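Local atomic coordinates of sensory box/GGDEF family protein (Vibrio cholerae serotype O1, PDB entry 6EIB), a protein that catalyses the condensation of two GTP molecules into the bacterial second messenger cyclic di-GMP and takes part in biofilm formation. Residues I34-D39 / C58-L63; E99-R104 / I117-G122. All coordinates share one frame; numbering follows the deposited sequence.

Contact 1: residues I34-D39 / C58-L63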
# COMPACT_ATOMS: atom_id res chain seq x y z
N ILE A 34 -1.95 -3.05 3.78
CA ILE A 34 -1.47 -1.65 3.69
C ILE A 34 -2.08 -0.97 2.51
O ILE A 34 -1.97 -1.47 1.39
CB ILE A 34 0.07 -1.55 3.51
CG1 ILE A 34 0.81 -2.31 4.62
CG2 ILE A 34 0.49 -0.05 3.50
CD1 ILE A 34 2.34 -2.61 4.26
N SER A 35 -2.68 0.19 2.74
CA SER A 35 -3.22 1.02 1.68
C SER A 35 -2.32 2.21 1.47
O SER A 35 -1.97 2.87 2.44
CB SER A 35 -4.63 1.52 2.01
OG SER A 35 -5.52 0.44 2.13
N ILE A 36 -1.91 2.46 0.24
CA ILE A 36 -0.95 3.52 -0.05
C ILE A 36 -1.52 4.42 -1.09
O ILE A 36 -2.14 3.94 -2.03
CB ILE A 36 0.40 2.93 -0.54
CG1 ILE A 36 1.13 2.30 0.64
CG2 ILE A 36 1.29 4.04 -1.16
CD1 ILE A 36 2.37 1.50 0.23
N ASP A 37 -1.38 5.73 -0.91
CA ASP A 37 -1.79 6.66 -1.95
C ASP A 37 -0.64 7.64 -2.16
O ASP A 37 -0.12 8.22 -1.21
CB ASP A 37 -3.09 7.38 -1.57
CG ASP A 37 -3.72 8.09 -2.77
OD1 ASP A 37 -4.21 7.40 -3.70
OD2 ASP A 37 -3.82 9.33 -2.75
N ILE A 38 -0.26 7.81 -3.41
CA ILE A 38 0.78 8.75 -3.77
C ILE A 38 0.26 10.18 -3.67
O ILE A 38 -0.83 10.49 -4.20
CB ILE A 38 1.28 8.47 -5.17
CG1 ILE A 38 1.86 7.03 -5.23
CG2 ILE A 38 2.31 9.54 -5.59
CD1 ILE A 38 2.21 6.56 -6.65
N ASP A 39 1.02 11.04 -2.98
CA ASP A 39 0.61 12.44 -2.79
C ASP A 39 0.83 13.23 -4.06
O ASP A 39 1.87 13.08 -4.70
CB ASP A 39 1.39 13.11 -1.64
CG ASP A 39 1.04 12.53 -0.27
OD1 ASP A 39 -0.16 12.56 0.07
OD2 ASP A 39 1.97 12.04 0.46
N CYS A 58 5.98 2.65 -11.38
CA CYS A 58 6.86 1.50 -11.55
C CYS A 58 7.92 1.40 -10.47
O CYS A 58 8.14 0.30 -9.93
CB CYS A 58 7.54 1.56 -12.92
SG CYS A 58 6.43 1.05 -14.22
N PHE A 59 8.56 2.52 -10.14
CA PHE A 59 9.52 2.58 -9.05
C PHE A 59 8.88 2.17 -7.72
O PHE A 59 9.51 1.49 -6.92
CB PHE A 59 10.12 3.98 -8.93
CG PHE A 59 11.03 4.13 -7.75
CD1 PHE A 59 12.37 3.76 -7.84
CD2 PHE A 59 10.55 4.59 -6.53
CE1 PHE A 59 13.21 3.86 -6.74
CE2 PHE A 59 11.39 4.69 -5.42
CZ PHE A 59 12.71 4.32 -5.53
N LEU A 60 7.64 2.61 -7.49
CA LEU A 60 6.96 2.28 -6.23
C LEU A 60 6.73 0.78 -6.13
O LEU A 60 6.92 0.16 -5.06
CB LEU A 60 5.63 3.02 -6.10
CG LEU A 60 4.87 2.74 -4.80
CD1 LEU A 60 5.71 3.05 -3.58
CD2 LEU A 60 3.51 3.51 -4.74
N ALA A 61 6.31 0.19 -7.24
CA ALA A 61 6.13 -1.26 -7.29
C ALA A 61 7.46 -1.97 -7.05
O ALA A 61 7.51 -2.94 -6.28
CB ALA A 61 5.55 -1.68 -8.63
N LYS A 62 8.53 -1.51 -7.70
CA LYS A 62 9.86 -2.09 -7.48
C LYS A 62 10.23 -1.97 -6.00
O LYS A 62 10.75 -2.90 -5.39
CB LYS A 62 10.92 -1.41 -8.34
CG LYS A 62 10.84 -1.73 -9.82
CD LYS A 62 12.05 -1.18 -10.61
CE LYS A 62 12.10 0.35 -10.73
NZ LYS A 62 11.06 0.90 -11.67
N LEU A 63 9.90 -0.82 -5.43
CA LEU A 63 10.18 -0.54 -4.03
C LEU A 63 9.50 -1.52 -3.08
O LEU A 63 10.12 -1.95 -2.10
CB LEU A 63 9.73 0.90 -3.69
CG LEU A 63 10.19 1.48 -2.35
CD1 LEU A 63 11.73 1.34 -2.18
CD2 LEU A 63 9.72 2.94 -2.22
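L60 of helix 50-67 meets I36 and I38 of strand 31-38 across segments whose closest CA atoms, those of I38 and L60, are still 9.3 Å apart; the span is bridged by side chains alone, and only 106 Å² is buried. One residue earlier, F59 turns to a different neighbour, stacking on H108 and meeting F110 edge to face. L60 itself has CG anti to the backbone N (chi1 -179°), which sends its branch straight out from the helix toward the sheet. Methyl CD2 does all the touching: it lies 3.8 Å from I38 CD1 and 3.9 Å from I38 CG1, the two side chains reaching toward each other tip to tip, and 4.2 Å from I36 CG2. A single methyl is thus set against two alternate residues of one strand face. The strand is the central one of the GGDEF-domain sheet, and helix 50-67 covers this apolar face. Between the two isoleucines, D37 points away to the other face, where a long, weak ion pair links it to K148; D37 and I38 probably bind magnesium, as in related cyclases. Further along the helix, L63, whose N bonds F59 O at 2.8 Å, leaves the strand aside and packs on R104 and F105 of helix 91-107.

Contact 2: residues E99-R104 / I117-G122. With ACT (acetate ion), chain P; SO4 (sulfate ion), chain F.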
# COMPACT_ATOMS: atom_id res chain seq x y z
N GLU A 99 6.20 2.20 6.84
CA GLU A 99 7.01 3.38 7.11
C GLU A 99 8.30 3.40 6.28
O GLU A 99 8.74 4.48 5.85
CB GLU A 99 7.38 3.47 8.60
CG GLU A 99 6.28 3.99 9.53
CD GLU A 99 5.97 5.49 9.35
OE1 GLU A 99 6.58 6.18 8.50
OE2 GLU A 99 5.12 6.01 10.09
N GLN A 100 8.92 2.23 6.13
CA GLN A 100 10.13 2.11 5.32
C GLN A 100 9.82 2.44 3.85
O GLN A 100 10.61 3.10 3.18
CB GLN A 100 10.72 0.70 5.43
CG GLN A 100 11.32 0.38 6.79
CD GLN A 100 11.98 -0.99 6.82
OE1 GLN A 100 11.52 -1.92 6.16
NE2 GLN A 100 13.06 -1.11 7.59
N ILE A 101 8.70 1.94 3.34
CA ILE A 101 8.31 2.28 1.98
C ILE A 101 8.09 3.80 1.85
O ILE A 101 8.54 4.40 0.87
CB ILE A 101 7.02 1.52 1.57
CG1 ILE A 101 7.28 0.02 1.49
CG2 ILE A 101 6.42 2.05 0.22
CD1 ILE A 101 6.01 -0.78 1.62
N ARG A 102 7.38 4.41 2.81
CA ARG A 102 7.11 5.85 2.80
C ARG A 102 8.42 6.63 2.74
O ARG A 102 8.57 7.57 1.95
CB ARG A 102 6.31 6.27 4.05
CG ARG A 102 5.99 7.77 4.10
CD ARG A 102 5.48 8.25 5.46
NE ARG A 102 6.37 7.94 6.57
CZ ARG A 102 7.54 8.53 6.79
NH1 ARG A 102 8.00 9.46 5.95
NH2 ARG A 102 8.26 8.17 7.83
N GLN A 103 9.35 6.23 3.60
CA GLN A 103 10.64 6.92 3.72
C GLN A 103 11.51 6.78 2.50
O GLN A 103 12.10 7.76 2.05
CB GLN A 103 11.40 6.43 4.92
CG GLN A 103 10.96 7.02 6.23
CD GLN A 103 11.45 6.21 7.41
OE1 GLN A 103 11.75 5.01 7.27
NE2 GLN A 103 11.62 6.86 8.56
N ARG A 104 11.63 5.56 1.98
CA ARG A 104 12.49 5.38 0.81
C ARG A 104 11.90 6.01 -0.44
O ARG A 104 12.64 6.46 -1.33
CB ARG A 104 12.80 3.89 0.60
CG ARG A 104 13.82 3.39 1.61
CD ARG A 104 14.47 2.09 1.18
NE ARG A 104 15.04 2.18 -0.17
CZ ARG A 104 15.30 1.10 -0.90
NH1 ARG A 104 15.05 -0.10 -0.40
NH2 ARG A 104 15.78 1.21 -2.13
N ILE A 117 8.87 13.00 -4.36
CA ILE A 117 7.47 12.62 -4.34
C ILE A 117 7.21 11.84 -3.06
O ILE A 117 8.08 11.10 -2.59
CB ILE A 117 7.11 11.77 -5.59
CG1 ILE A 117 7.62 12.47 -6.85
CG2 ILE A 117 5.59 11.53 -5.72
CD1 ILE A 117 7.37 11.67 -8.13
N TYR A 118 5.99 11.96 -2.52
CA TYR A 118 5.67 11.42 -1.20
C TYR A 118 4.40 10.55 -1.28
O TYR A 118 3.63 10.63 -2.25
CB TYR A 118 5.48 12.58 -0.18
CG TYR A 118 6.66 13.52 -0.11
CD1 TYR A 118 7.72 13.27 0.75
CD2 TYR A 118 6.75 14.65 -0.94
CE1 TYR A 118 8.83 14.11 0.81
CE2 TYR A 118 7.90 15.50 -0.89
CZ TYR A 118 8.91 15.21 -0.01
OH TYR A 118 10.04 16.01 0.09
N LEU A 119 4.17 9.74 -0.25
CA LEU A 119 2.98 8.91 -0.22
C LEU A 119 2.44 8.89 1.20
O LEU A 119 3.15 9.30 2.11
CB LEU A 119 3.30 7.48 -0.73
CG LEU A 119 4.31 6.59 0.01
CD1 LEU A 119 3.67 5.88 1.22
CD2 LEU A 119 4.90 5.56 -0.96
N CYS A 120 1.19 8.46 1.39
CA CYS A 120 0.68 8.22 2.73
C CYS A 120 0.27 6.77 2.77
O CYS A 120 0.04 6.19 1.71
CB CYS A 120 -0.53 9.09 3.07
SG CYS A 120 -0.07 10.84 3.31
N ALA A 121 0.15 6.20 3.96
CA ALA A 121 -0.21 4.80 4.06
C ALA A 121 -1.10 4.60 5.25
O ALA A 121 -0.95 5.29 6.28
CB ALA A 121 1.07 3.89 4.18
N GLY A 122 -2.06 3.69 5.12
CA GLY A 122 -2.86 3.31 6.27
C GLY A 122 -2.69 1.80 6.42
O GLY A 122 -2.59 1.08 5.41
C ACT P . 11.17 10.62 8.11
O ACT P . 11.10 11.81 8.48
OXT ACT P . 10.40 9.82 8.69
CH3 ACT P . 12.13 10.17 7.04
S SO4 F . 16.99 4.09 -4.28
O1 SO4 F . 17.07 4.24 -5.72
O2 SO4 F . 18.33 4.05 -3.69
O3 SO4 F . 16.34 5.23 -3.64
O4 SO4 F . 16.28 2.84 -4.03
O HOH W 1 6.75 9.61 1.49
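L119 contributes the largest share of this interface, fitting its branch against R102 and I101 of helix 91-107. Its chi1 of 62° puts CG between the backbone N and the carbonyl carbon, a crowded rotamer that lifts both methyls toward the helix. CD1 lies against the root of R102, 3.8 Å from R102 CA and 3.9 Å from R102 CB, whereas CD2 takes the other neighbour, at 4.0 Å from I101 CG2, with the L119 and I101 side chains crossing at about a right angle. Such contact with a CA atom needs close approach, and the R102 and L119 CA atoms are indeed only 6.0 Å apart. In the GGDEF fold this is helix 91-107 packing on strand 119-125, the strand that follows it in the chain; I101 also touches F64 of helix 50-67, so the two helices meet over the same sheet. A water ties the backbones together, donating to R102 O and accepting from L119 N at 3.1 Å. The outer part of R102 bends at chi3 (55°) and leads away from the strand. There NE and NH2 both grip a single oxygen, E99 OE1, from opposite faces of the carboxylate plane; the NE to OE1 distance is 2.6 Å, and the N-H...O angle of 145° is bent, as expected when two N-H groups of one guanidinium converge on the same oxygen. This grip and NH1's bond to N153 OD1 hold the guanidinium's rotation; acetate OXT, probably from the crystallisation liquor, is an additional partner of NH2 at 2.8 Å.

Contacts 1 and 2, with centres about 8 Å apart, share one sheet: strands 31-38 and 119-125 are antiparallel neighbours, joined by probable hydrogen bonds D39 N to Y118 O (2.7 Å) and S35 O to G122 N (2.8 Å). That both helices cover the same face follows from the leucine contacts: L60 CD1 stands 3.7 Å from L119 CD2, and L119 CD1 is 3.8 Å from I36 CG2, making one continuous apolar layer. This layer backs the probable magnesium site: the L119 side chain is about 5 Å from that of I38, whose side chain is itself about 4 Å from that of E80, the predicted proton acceptor in the GGEEF signature.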